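Local coordinates for uncharacterized protein (Pyrococcus abyssi, PDB 5IFF) that acts as a restriction DNA glycosylase, probably excising adenine from its recognition sequence, and is captured here as a tetramer on nonspecific double-stranded DNA, at residues 17-21 and 176-182; 57-61 and 71-75; 105-109 and 153-157. The protein carries 2 engineered substitutions. One frame throughout, in Å; residues are numbered along the deposited sequence.

Contact 1: 17-21 and 176-182; sequences PITRP and ARRNEVV. With nucleotides of chain C.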
ATOM      1  N   PRO A  17     -21.066   6.099   5.100  1.00 40.66           N
ATOM      2  CA  PRO A  17     -20.312   5.899   6.337  1.00 39.72           C
ATOM      3  C   PRO A  17     -19.898   7.229   6.917  1.00 41.60           C
ATOM      4  O   PRO A  17     -19.521   8.179   6.206  1.00 39.33           O
ATOM      5  CB  PRO A  17     -19.084   5.115   5.886  1.00 42.17           C
ATOM      6  CG  PRO A  17     -18.867   5.590   4.473  1.00 42.38           C
ATOM      7  CD  PRO A  17     -20.252   5.812   3.902  1.00 40.09           C
ATOM      8  N   ILE A  18     -19.991   7.294   8.228  1.00 42.34           N
ATOM      9  CA  ILE A  18     -19.672   8.498   8.966  1.00 46.80           C
ATOM     10  C   ILE A  18     -18.365   8.367   9.772  1.00 49.93           C
ATOM     11  O   ILE A  18     -17.882   9.353  10.356  1.00 53.60           O
ATOM     12  CB  ILE A  18     -20.871   8.821   9.919  1.00 61.84           C
ATOM     13  CG1 ILE A  18     -22.073   9.086   9.063  1.00 65.05           C
ATOM     14  CG2 ILE A  18     -20.690  10.077  10.671  1.00 64.62           C
ATOM     15  CD1 ILE A  18     -21.791  10.184   8.107  1.00 66.35           C
ATOM     16  N   THR A  19     -17.848   7.156   9.898  1.00 48.38           N
ATOM     17  CA  THR A  19     -16.767   6.924  10.881  1.00 50.79           C
ATOM     18  C   THR A  19     -15.462   6.370  10.325  1.00 56.23           C
ATOM     19  O   THR A  19     -14.470   6.288  11.049  1.00 63.59           O
ATOM     20  CB  THR A  19     -17.186   5.924  11.994  1.00 52.33           C
ATOM     21  OG1 THR A  19     -17.442   4.633  11.416  1.00 52.18           O
ATOM     22  CG2 THR A  19     -18.416   6.422  12.759  1.00 52.39           C
ATOM     23  N   ARG A  20     -15.432   5.924   9.081  1.00 57.41           N
ATOM     24  CA  ARG A  20     -14.147   5.321   8.661  1.00 63.34           C
ATOM     25  C   ARG A  20     -13.562   6.187   7.587  1.00 55.43           C
ATOM     26  O   ARG A  20     -13.654   5.837   6.441  1.00 55.40           O
ATOM     27  CB  ARG A  20     -14.330   3.892   8.151  1.00 69.99           C
ATOM     28  CG  ARG A  20     -14.902   2.922   9.166  1.00 77.47           C
ATOM     29  CD  ARG A  20     -13.855   1.936   9.620  1.00 85.42           C
ATOM     30  NE  ARG A  20     -14.374   0.572   9.668  1.00 91.49           N
ATOM     31  CZ  ARG A  20     -14.215  -0.333   8.703  1.00 94.11           C
ATOM     32  NH1 ARG A  20     -14.723  -1.552   8.849  1.00 97.52           N
ATOM     33  NH2 ARG A  20     -13.542  -0.028   7.598  1.00 92.54           N
ATOM     34  N   PRO A  21     -12.975   7.335   7.965  1.00 49.50           N
ATOM     35  CA  PRO A  21     -12.739   8.313   6.903  1.00 46.84           C
ATOM     36  C   PRO A  21     -11.699   7.787   5.890  1.00 44.70           C
ATOM     37  O   PRO A  21     -10.780   7.075   6.234  1.00 39.85           O
ATOM     38  CB  PRO A  21     -12.248   9.549   7.646  1.00 48.48           C
ATOM     39  CG  PRO A  21     -11.737   9.022   8.994  1.00 50.29           C
ATOM     40  CD  PRO A  21     -12.561   7.818   9.294  1.00 51.29           C
ATOM     41  N   ALA A 176     -21.846   9.179  17.025  1.00 55.30           N
ATOM     42  CA  ALA A 176     -21.889   8.151  15.965  1.00 55.01           C
ATOM     43  C   ALA A 176     -21.522   6.744  16.492  1.00 59.63           C
ATOM     44  O   ALA A 176     -20.559   6.581  17.222  1.00 61.63           O
ATOM     45  CB  ALA A 176     -20.975   8.539  14.833  1.00 52.64           C
ATOM     46  N   ARG A 177     -22.326   5.742  16.148  1.00 64.90           N
ATOM     47  CA  ARG A 177     -22.056   4.355  16.537  1.00 70.84           C
ATOM     48  C   ARG A 177     -20.840   3.823  15.760  1.00 68.75           C
ATOM     49  O   ARG A 177     -20.395   4.441  14.785  1.00 66.73           O
ATOM     50  CB  ARG A 177     -23.274   3.463  16.261  1.00 75.53           C
ATOM     51  CG  ARG A 177     -24.611   4.001  16.760  1.00 79.06           C
ATOM     52  CD  ARG A 177     -24.857   3.572  18.194  1.00 85.64           C
ATOM     53  NE  ARG A 177     -26.185   3.969  18.668  1.00 87.59           N
ATOM     54  CZ  ARG A 177     -26.792   3.454  19.736  1.00 90.59           C
ATOM     55  NH1 ARG A 177     -26.200   2.508  20.455  1.00 92.46           N
ATOM     56  NH2 ARG A 177     -27.999   3.883  20.075  1.00 92.45           N
ATOM     57  N   ARG A 178     -20.316   2.681  16.195  1.00 70.85           N
ATOM     58  CA  ARG A 178     -19.250   2.003  15.471  1.00 70.50           C
ATOM     59  C   ARG A 178     -19.719   1.641  14.062  1.00 66.75           C
ATOM     60  O   ARG A 178     -20.776   1.032  13.899  1.00 67.37           O
ATOM     61  CB  ARG A 178     -18.805   0.746  16.218  1.00 77.31           C
ATOM     62  CG  ARG A 178     -17.494   0.149  15.713  1.00 80.17           C
ATOM     63  CD  ARG A 178     -17.073  -1.023  16.584  1.00 87.50           C
ATOM     64  NE  ARG A 178     -17.675  -0.937  17.916  1.00 92.83           N
ATOM     65  CZ  ARG A 178     -17.160  -0.251  18.934  1.00 96.57           C
ATOM     66  NH1 ARG A 178     -16.030   0.426  18.780  1.00 97.58           N
ATOM     67  NH2 ARG A 178     -17.782  -0.232  20.108  1.00 98.52           N
ATOM     68  N   ASN A 179     -18.951   2.037  13.052  1.00 65.75           N
ATOM     69  CA  ASN A 179     -19.325   1.794  11.649  1.00 67.00           C
ATOM     70  C   ASN A 179     -20.702   2.380  11.283  1.00 61.22           C
ATOM     71  O   ASN A 179     -21.430   1.837  10.449  1.00 61.16           O
ATOM     72  CB  ASN A 179     -19.302   0.295  11.347  1.00 73.59           C
ATOM     73  CG  ASN A 179     -17.957  -0.341  11.659  1.00 84.64           C
ATOM     74  OD1 ASN A 179     -16.907   0.236  11.371  1.00 86.07           O
ATOM     75  ND2 ASN A 179     -17.982  -1.528  12.262  1.00 90.54           N
ATOM     76  N   GLU A 180     -21.048   3.491  11.913  1.00 54.75           N
ATOM     77  CA  GLU A 180     -22.336   4.123  11.641  1.00 49.23           C
ATOM     78  C   GLU A 180     -22.486   4.477  10.170  1.00 44.32           C
ATOM     79  O   GLU A 180     -21.581   5.036   9.555  1.00 39.94           O
ATOM     80  CB  GLU A 180     -22.511   5.375  12.499  1.00 50.03           C
ATOM     81  CG  GLU A 180     -23.751   6.196  12.115  1.00 53.18           C
ATOM     82  CD  GLU A 180     -24.700   6.407  13.278  1.00 55.47           C
ATOM     83  OE1 GLU A 180     -24.265   6.177  14.417  1.00 56.42           O
ATOM     84  OE2 GLU A 180     -25.876   6.787  13.025  1.00 56.29           O
ATOM     85  N   VAL A 181     -23.665   4.182   9.627  1.00 41.12           N
ATOM     86  CA  VAL A 181     -24.046   4.586   8.303  1.00 40.36           C
ATOM     87  C   VAL A 181     -25.308   5.498   8.359  1.00 42.51           C
ATOM     88  O   VAL A 181     -26.262   5.163   9.052  1.00 43.95           O
ATOM     89  CB  VAL A 181     -24.303   3.339   7.467  1.00 43.18           C
ATOM     90  CG1 VAL A 181     -25.039   3.690   6.238  1.00 39.40           C
ATOM     91  CG2 VAL A 181     -22.941   2.612   7.167  1.00 50.42           C
ATOM     92  N   VAL A 182     -25.288   6.656   7.686  1.00 38.45           N
ATOM     93  CA  VAL A 182     -26.431   7.561   7.731  1.00 36.76           C
ATOM     94  C   VAL A 182     -27.105   7.586   6.380  1.00 38.20           C
ATOM     95  O   VAL A 182     -26.544   7.100   5.388  1.00 34.36           O
ATOM     96  CB  VAL A 182     -26.049   8.998   8.125  1.00 34.95           C
ATOM     97  CG1 VAL A 182     -25.469   8.998   9.570  1.00 35.21           C
ATOM     98  CG2 VAL A 182     -25.077   9.582   7.086  1.00 35.71           C
TER
ATOM     99  P    DC C  14     -10.654  -2.802   9.373  1.00 64.82           P
ATOM    100  OP1  DC C  14     -11.342  -4.092   9.282  1.00 64.83           O
ATOM    101  OP2  DC C  14     -11.350  -1.517   9.661  1.00 65.65           O
ATOM    102  O5'  DC C  14      -9.518  -2.863  10.485  1.00 67.45           O
ATOM    103  C5'  DC C  14      -8.489  -3.823  10.386  1.00 67.96           C
ATOM    104  C4'  DC C  14      -7.230  -3.324  11.082  1.00 62.35           C
ATOM    105  O4'  DC C  14      -6.757  -2.148  10.423  1.00 56.24           O
ATOM    106  C3'  DC C  14      -7.397  -2.889  12.539  1.00 63.94           C
ATOM    107  O3'  DC C  14      -7.051  -3.953  13.401  1.00 68.64           O
ATOM    108  C2'  DC C  14      -6.401  -1.731  12.683  1.00 59.14           C
ATOM    109  C1'  DC C  14      -5.834  -1.562  11.268  1.00 54.88           C
ATOM    110  N1   DC C  14      -5.624  -0.130  10.901  1.00 49.11           N
ATOM    111  C2   DC C  14      -4.335   0.388  11.023  1.00 47.52           C
ATOM    112  O2   DC C  14      -3.427  -0.374  11.378  1.00 48.71           O
ATOM    113  N3   DC C  14      -4.117   1.701  10.766  1.00 41.23           N
ATOM    114  C4   DC C  14      -5.107   2.469  10.387  1.00 39.42           C
ATOM    115  N4   DC C  14      -4.811   3.745  10.117  1.00 38.00           N
ATOM    116  C5   DC C  14      -6.468   1.966  10.253  1.00 40.23           C
ATOM    117  C6   DC C  14      -6.676   0.675  10.525  1.00 43.60           C
TER
HETATM  118  O   HOH W   1     -18.982   4.378   9.326  1.00 35.29           O
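Ala176 opens the second segment with its methyl turned to the loop that leaves strand 11-17: its CB lies 3.9 Å from Thr19 CG2 and 4.4 Å from Ile18 CG2. A type II beta turn then runs from Arg177 to Glu180, closed by Glu180 N to Arg177 O at 3.1 Å and reinforced by Arg177 N to Glu180 OE1 at 2.6 Å. Arg177 O also faces Thr19 CG2 at 3.5 Å, whereas the side chain of Arg178 sets out away from the loop. Asn179, at the third position of the turn, has the positive phi (57°) expected there. Its OD1 accepts a hydrogen bond from Arg20 NE (3.1 Å, 143°), near the plane of the guanidinium. Over one face of that group sits OP2 of DC14 of chain C, 3.2 Å from Arg20 CZ. Glu180 O is the main backbone acceptor: it takes Ile18 N at 3.1 Å (160°), a CA-H...O contact from Pro17 CA at 3.6 Å, and a water at 2.7 Å that also bonds Thr19 OG1 at 2.6 Å. The other carboxylate oxygen, Glu180 OE2, forms a salt bridge with Arg174. Val181 pairs with Pro17 as an antiparallel non-hydrogen-bonded bridge (CA-CA 4.4 Å), a position that needs no amide hydrogen from proline. Val182 CG1 packs on Ile18 CG1 at 3.4 Å, and both side chains reach Ile56 of strand 54-59. Thr19, Arg20, Asn179 and the water add polar links. Because Arg20 is held by Asn179 and meets phosphate rather than a base, the chemistry is consistent with sequence-independent contact to the DNA backbone.

Contact 2: 57-61 and 71-75; sequences AWQIS and ELSRM. Engineered in segment 57-61: Ala57 (natural residue Glu).
The end of a sheet strand meets the start of helix 72-81 here, beside the adenine pocket of a curved sheet of the half-pipe type known for R.PabI. Ala57, an engineered replacement of the natural Glu, lies in the extended strand out of reach of 71-75. Trp58 (chi1 t, chi2 8°) points toward the helix; its NE1 donates to Glu71 OE2 at 3.0 Å (151°), and its CH2 lies 4.5 Å from Met75 SD. Gln59 directs its CA-to-CB bond away; it and Ile60 are adenine-binding residues, though no adenine is bound here. Ile60 (t, t) brings CD1 to 4.1 Å from Leu72 CB and 4.3 Å from Met75 SD. Ser61 is in closest register with Glu71 (CA-CA 6.0 Å): its N donates to Glu71 OE1 at 2.7 Å and its O accepts from Leu72 N at 3.1 Å. Glu71, the N-cap residue (phi/psi 48/-113, rotamer m, t), therefore serves both Trp58 and Ser61. A water joins Gln59 O (2.7 Å), Ser61 OG (2.8 Å) and Glu71 OE1 (2.6 Å).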
ATOM      1  N   ALA A  57     -17.837  14.998   3.134  1.00 33.74           N
ATOM      2  CA  ALA A  57     -17.138  15.281   1.898  1.00 32.31           C
ATOM      3  C   ALA A  57     -16.960  13.995   1.102  1.00 35.12           C
ATOM      4  O   ALA A  57     -16.260  13.092   1.538  1.00 37.91           O
ATOM      5  CB  ALA A  57     -15.768  15.916   2.200  1.00 34.34           C
ATOM      6  N   TRP A  58     -17.546  13.957  -0.090  1.00 32.08           N
ATOM      7  CA  TRP A  58     -17.597  12.770  -0.883  1.00 33.55           C
ATOM      8  C   TRP A  58     -16.976  13.087  -2.238  1.00 30.81           C
ATOM      9  O   TRP A  58     -17.526  13.918  -3.015  1.00 30.90           O
ATOM     10  CB  TRP A  58     -19.034  12.339  -1.037  1.00 31.45           C
ATOM     11  CG  TRP A  58     -19.287  11.045  -1.818  1.00 32.47           C
ATOM     12  CD1 TRP A  58     -18.360  10.116  -2.278  1.00 33.75           C
ATOM     13  CD2 TRP A  58     -20.595  10.541  -2.218  1.00 33.87           C
ATOM     14  NE1 TRP A  58     -19.030   9.077  -2.906  1.00 36.04           N
ATOM     15  CE2 TRP A  58     -20.365   9.307  -2.878  1.00 33.81           C
ATOM     16  CE3 TRP A  58     -21.898  11.007  -2.038  1.00 34.29           C
ATOM     17  CZ2 TRP A  58     -21.435   8.547  -3.403  1.00 36.39           C
ATOM     18  CZ3 TRP A  58     -22.965  10.247  -2.574  1.00 38.05           C
ATOM     19  CH2 TRP A  58     -22.716   9.029  -3.245  1.00 37.47           C
ATOM     20  N   GLN A  59     -15.842  12.468  -2.494  1.00 32.33           N
ATOM     21  CA  GLN A  59     -15.198  12.556  -3.800  1.00 33.50           C
ATOM     22  C   GLN A  59     -15.911  11.557  -4.666  1.00 30.82           C
ATOM     23  O   GLN A  59     -15.592  10.348  -4.634  1.00 30.49           O
ATOM     24  CB  GLN A  59     -13.682  12.267  -3.710  1.00 38.18           C
ATOM     25  CG  GLN A  59     -12.968  12.589  -4.975  1.00 49.27           C
ATOM     26  CD  GLN A  59     -12.703  11.342  -5.782  1.00 64.82           C
ATOM     27  OE1 GLN A  59     -11.959  10.464  -5.351  1.00 71.06           O
ATOM     28  NE2 GLN A  59     -13.341  11.238  -6.949  1.00 73.55           N
ATOM     29  N   ILE A  60     -16.872  12.057  -5.432  1.00 29.55           N
ATOM     30  CA  ILE A  60     -17.852  11.204  -6.066  1.00 33.81           C
ATOM     31  C   ILE A  60     -17.443  10.877  -7.524  1.00 33.47           C
ATOM     32  O   ILE A  60     -16.740  11.658  -8.184  1.00 35.61           O
ATOM     33  CB  ILE A  60     -19.238  11.853  -6.021  1.00 37.77           C
ATOM     34  CG1 ILE A  60     -20.329  10.856  -6.415  1.00 37.53           C
ATOM     35  CG2 ILE A  60     -19.283  13.129  -6.909  1.00 33.39           C
ATOM     36  CD1 ILE A  60     -21.766  11.423  -6.161  1.00 35.39           C
ATOM     37  N   SER A  61     -17.854   9.699  -7.995  1.00 30.48           N
ATOM     38  CA  SER A  61     -17.449   9.208  -9.331  1.00 31.92           C
ATOM     39  C   SER A  61     -18.706   8.885 -10.146  1.00 32.05           C
ATOM     40  O   SER A  61     -19.806   8.887  -9.593  1.00 29.73           O
ATOM     41  CB  SER A  61     -16.569   7.947  -9.222  1.00 33.34           C
ATOM     42  OG  SER A  61     -15.372   8.213  -8.536  1.00 34.66           O
ATOM     43  N   GLU A  71     -22.198   5.048  -8.002  1.00 33.74           N
ATOM     44  CA  GLU A  71     -22.414   6.369  -7.402  1.00 31.72           C
ATOM     45  C   GLU A  71     -23.291   7.286  -8.274  1.00 31.08           C
ATOM     46  O   GLU A  71     -24.472   7.025  -8.423  1.00 28.20           O
ATOM     47  CB  GLU A  71     -21.071   7.013  -7.091  1.00 31.76           C
ATOM     48  CG  GLU A  71     -20.294   6.175  -6.067  1.00 33.78           C
ATOM     49  CD  GLU A  71     -19.053   6.867  -5.516  1.00 36.94           C
ATOM     50  OE1 GLU A  71     -18.424   7.715  -6.193  1.00 35.87           O
ATOM     51  OE2 GLU A  71     -18.686   6.506  -4.395  1.00 38.48           O
ATOM     52  N   LEU A  72     -22.730   8.361  -8.825  1.00 29.55           N
ATOM     53  CA  LEU A  72     -23.572   9.290  -9.546  1.00 27.24           C
ATOM     54  C   LEU A  72     -24.290   8.593 -10.741  1.00 28.23           C
ATOM     55  O   LEU A  72     -25.425   8.920 -11.005  1.00 28.19           O
ATOM     56  CB  LEU A  72     -22.750  10.496 -10.070  1.00 29.39           C
ATOM     57  CG  LEU A  72     -23.598  11.566 -10.801  1.00 27.59           C
ATOM     58  CD1 LEU A  72     -24.696  12.265  -9.923  1.00 28.09           C
ATOM     59  CD2 LEU A  72     -22.681  12.646 -11.402  1.00 28.56           C
ATOM     60  N   SER A  73     -23.639   7.667 -11.463  1.00 28.47           N
ATOM     61  CA  SER A  73     -24.379   7.090 -12.601  1.00 32.46           C
ATOM     62  C   SER A  73     -25.521   6.193 -12.109  1.00 33.04           C
ATOM     63  O   SER A  73     -26.561   6.065 -12.778  1.00 34.21           O
ATOM     64  CB  SER A  73     -23.481   6.283 -13.576  1.00 30.77           C
ATOM     65  OG  SER A  73     -22.648   5.319 -12.944  1.00 29.86           O
ATOM     66  N   ARG A  74     -25.336   5.548 -10.961  1.00 31.63           N
ATOM     67  CA  ARG A  74     -26.421   4.721 -10.447  1.00 32.86           C
ATOM     68  C   ARG A  74     -27.566   5.621  -9.927  1.00 32.16           C
ATOM     69  O   ARG A  74     -28.754   5.294 -10.132  1.00 34.23           O
ATOM     70  CB  ARG A  74     -25.920   3.731  -9.364  1.00 34.04           C
ATOM     71  CG  ARG A  74     -27.082   2.951  -8.672  1.00 44.55           C
ATOM     72  CD  ARG A  74     -26.581   1.848  -7.729  1.00 54.89           C
ATOM     73  NE  ARG A  74     -26.085   0.681  -8.464  1.00 65.10           N
ATOM     74  CZ  ARG A  74     -25.769  -0.491  -7.909  1.00 72.94           C
ATOM     75  NH1 ARG A  74     -25.878  -0.667  -6.596  1.00 77.19           N
ATOM     76  NH2 ARG A  74     -25.332  -1.491  -8.672  1.00 75.78           N
ATOM     77  N   MET A  75     -27.221   6.757  -9.298  1.00 30.89           N
ATOM     78  CA  MET A  75     -28.225   7.716  -8.876  1.00 29.68           C
ATOM     79  C   MET A  75     -29.081   8.155 -10.071  1.00 33.93           C
ATOM     80  O   MET A  75     -30.320   8.165 -10.031  1.00 33.15           O
ATOM     81  CB  MET A  75     -27.573   8.947  -8.274  1.00 26.65           C
ATOM     82  CG  MET A  75     -26.944   8.639  -6.919  1.00 30.10           C
ATOM     83  SD  MET A  75     -25.766   9.895  -6.391  1.00 44.76           S
ATOM     84  CE  MET A  75     -26.477  11.402  -6.679  1.00 44.50           C
TER
HETATM   85  O   HOH W   2     -15.844   7.948  -5.802  1.00 34.76           O

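Contact 3: 105-109 and 153-157; sequences EDKGI and GYQSM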
ATOM      1  N   GLU A 105      -9.864  22.242 -15.956  1.00 36.80           N
ATOM      2  CA  GLU A 105      -8.512  21.770 -16.324  1.00 38.95           C
ATOM      3  C   GLU A 105      -7.773  22.728 -17.271  1.00 42.39           C
ATOM      4  O   GLU A 105      -6.556  22.844 -17.172  1.00 44.44           O
ATOM      5  CB  GLU A 105      -8.575  20.356 -16.940  1.00 40.11           C
ATOM      6  CG  GLU A 105      -8.730  19.266 -15.857  1.00 38.95           C
ATOM      7  CD  GLU A 105      -8.596  17.840 -16.385  1.00 42.32           C
ATOM      8  OE1 GLU A 105      -8.015  17.663 -17.492  1.00 42.79           O
ATOM      9  OE2 GLU A 105      -9.100  16.907 -15.709  1.00 42.29           O
ATOM     10  N   ASP A 106      -8.487  23.454 -18.138  1.00 42.74           N
ATOM     11  CA  ASP A 106      -7.833  24.438 -19.011  1.00 46.54           C
ATOM     12  C   ASP A 106      -7.106  25.571 -18.253  1.00 48.98           C
ATOM     13  O   ASP A 106      -6.160  26.170 -18.779  1.00 49.61           O
ATOM     14  CB  ASP A 106      -8.819  25.081 -19.970  1.00 47.49           C
ATOM     15  CG  ASP A 106      -9.506  24.060 -20.911  1.00 49.70           C
ATOM     16  OD1 ASP A 106      -9.029  22.912 -21.040  1.00 49.32           O
ATOM     17  OD2 ASP A 106     -10.537  24.431 -21.517  1.00 49.44           O
ATOM     18  N   LYS A 107      -7.557  25.863 -17.040  1.00 47.77           N
ATOM     19  CA  LYS A 107      -7.024  26.956 -16.252  1.00 50.09           C
ATOM     20  C   LYS A 107      -5.670  26.586 -15.704  1.00 51.08           C
ATOM     21  O   LYS A 107      -4.746  27.390 -15.704  1.00 52.17           O
ATOM     22  CB  LYS A 107      -7.969  27.311 -15.107  1.00 50.12           C
ATOM     23  CG  LYS A 107      -9.147  28.121 -15.544  1.00 53.33           C
ATOM     24  CD  LYS A 107     -10.135  28.320 -14.416  1.00 56.37           C
ATOM     25  CE  LYS A 107      -9.899  29.650 -13.722  1.00 60.55           C
ATOM     26  NZ  LYS A 107     -10.259  30.816 -14.589  1.00 62.18           N
ATOM     27  N   GLY A 108      -5.560  25.356 -15.245  1.00 49.79           N
ATOM     28  CA  GLY A 108      -4.292  24.843 -14.764  1.00 52.77           C
ATOM     29  C   GLY A 108      -3.884  25.501 -13.461  1.00 55.31           C
ATOM     30  O   GLY A 108      -4.718  26.024 -12.725  1.00 53.16           O
ATOM     31  N   ILE A 109      -2.580  25.493 -13.211  1.00 56.66           N
ATOM     32  CA  ILE A 109      -1.976  25.986 -11.982  1.00 57.70           C
ATOM     33  C   ILE A 109      -0.908  27.025 -12.313  1.00 60.42           C
ATOM     34  O   ILE A 109      -0.069  26.771 -13.168  1.00 63.11           O
ATOM     35  CB  ILE A 109      -1.368  24.811 -11.214  1.00 59.57           C
ATOM     36  CG1 ILE A 109      -2.497  23.933 -10.662  1.00 60.95           C
ATOM     37  CG2 ILE A 109      -0.440  25.293 -10.129  1.00 59.20           C
ATOM     38  CD1 ILE A 109      -2.277  22.424 -10.773  1.00 61.83           C
ATOM     39  N   GLY A 153      -0.012  16.536 -17.021  1.00 86.12           N
ATOM     40  CA  GLY A 153      -1.285  17.238 -16.881  1.00 81.37           C
ATOM     41  C   GLY A 153      -1.880  17.505 -15.491  1.00 76.07           C
ATOM     42  O   GLY A 153      -1.195  17.544 -14.451  1.00 75.26           O
ATOM     43  N   TYR A 154      -3.190  17.721 -15.487  1.00 72.80           N
ATOM     44  CA  TYR A 154      -3.934  17.915 -14.256  1.00 73.07           C
ATOM     45  C   TYR A 154      -5.093  16.921 -14.217  1.00 66.05           C
ATOM     46  O   TYR A 154      -5.624  16.521 -15.255  1.00 65.51           O
ATOM     47  CB  TYR A 154      -4.456  19.349 -14.146  1.00 79.76           C
ATOM     48  CG  TYR A 154      -3.450  20.409 -14.532  1.00 89.82           C
ATOM     49  CD1 TYR A 154      -2.424  20.771 -13.661  1.00 95.33           C
ATOM     50  CD2 TYR A 154      -3.520  21.050 -15.771  1.00 93.54           C
ATOM     51  CE1 TYR A 154      -1.495  21.749 -14.005  1.00100.11           C
ATOM     52  CE2 TYR A 154      -2.586  22.034 -16.126  1.00 98.75           C
ATOM     53  CZ  TYR A 154      -1.577  22.379 -15.234  1.00101.76           C
ATOM     54  OH  TYR A 154      -0.647  23.347 -15.570  1.00105.50           O
ATOM     55  N   GLN A 155      -5.457  16.490 -13.022  1.00 60.26           N
ATOM     56  CA  GLN A 155      -6.613  15.638 -12.879  1.00 58.68           C
ATOM     57  C   GLN A 155      -7.688  16.486 -12.197  1.00 46.36           C
ATOM     58  O   GLN A 155      -7.391  17.139 -11.205  1.00 44.42           O
ATOM     59  CB  GLN A 155      -6.265  14.418 -12.046  1.00 69.93           C
ATOM     60  CG  GLN A 155      -6.929  13.143 -12.455  1.00 81.91           C
ATOM     61  CD  GLN A 155      -6.236  11.948 -11.839  1.00 97.31           C
ATOM     62  OE1 GLN A 155      -6.030  11.893 -10.623  1.00101.19           O
ATOM     63  NE2 GLN A 155      -5.848  10.994 -12.677  1.00107.43           N
ATOM     64  N   SER A 156      -8.917  16.485 -12.697  1.00 41.26           N
ATOM     65  CA  SER A 156      -9.959  17.230 -11.984  1.00 35.62           C
ATOM     66  C   SER A 156     -10.736  16.280 -11.099  1.00 42.00           C
ATOM     67  O   SER A 156     -11.011  15.153 -11.501  1.00 45.13           O
ATOM     68  CB  SER A 156     -10.905  17.947 -12.965  1.00 34.60           C
ATOM     69  OG  SER A 156     -11.263  17.008 -13.978  1.00 37.44           O
ATOM     70  N   MET A 157     -11.130  16.722  -9.896  1.00 38.07           N
ATOM     71  CA  MET A 157     -11.931  15.847  -9.035  1.00 33.20           C
ATOM     72  C   MET A 157     -13.174  16.589  -8.596  1.00 32.09           C
ATOM     73  O   MET A 157     -13.099  17.763  -8.289  1.00 32.35           O
ATOM     74  CB  MET A 157     -11.136  15.396  -7.798  1.00 35.45           C
ATOM     75  CG  MET A 157      -9.877  14.494  -8.172  1.00 63.60           C
ATOM     76  SD  MET A 157      -9.463  13.326  -6.869  1.00170.78           S
ATOM     77  CE  MET A 157      -9.043  14.457  -5.549  1.00 95.79           C
TER
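Tyr154 and Glu105 lose the largest areas in this contact, 113 and 92 Å², and Ile109 follows with 40 Å²; together they make up most of the contact of weakly bonded helix 104-107 and its exit with the start of strand 154-163. The Tyr154 side chain, chi1 -44°, lies under the turn that leaves the helix. Gly108 CA stands over one face of the ring, 3.9 Å from its centroid and 25° off the normal, a CH-pi contact whose nearest atom pair is Gly108 CA to Tyr154 CE2 at 3.6 Å. Gly108 is the first residue to leave helical angles, with phi of 70°, and a beta carbon there would come within 3.1 Å of Tyr154 OH, so both backbone and packing suit a glycine. Beyond it, Ile109 CD1 closes on Tyr154 CD1 at 3.3 Å, a tight apolar contact. Glu105 works on the polar side. Its extended side chain (m, t) reaches past Tyr154 to Ser156, where OE2 accepts from Ser156 OG at 2.8 Å and, weakly, from Ser156 N at 3.0 Å (125°). Glu105 also touches Leu145 of the adjoining strand 140-147. Nearby, Lys107 leads away from the strand and forms a salt bridge to Glu116 of the second subunit. A helix C-terminus thus packs on the curved sheet through a CH-pi contact and hydrogen bonds, on the strand carrying adenine-binding Val158.

In the fold
Contact 1 joins the two ends of a span of 154 residues, and contacts 2 and 3 both fall within that span, in series. The centre of contact 2 is about 7 Å from that of the chain, against about 19 Å for contact 1 and 16 Å for contact 3, which sit on opposite sides of it, their centres about 32 Å apart. Contacts 2 and 3, about 20 Å between centres, share one antiparallel sheet through neighbouring strands 54-59 and 154-163 and touch where Gln59 CD meets Met157 SD at 4.0 Å. Here adenine-binding Gln59 and Ile60 come close to Val158, while contact 1, at the loop end of the three-stranded sheet, approaches a DNA phosphate.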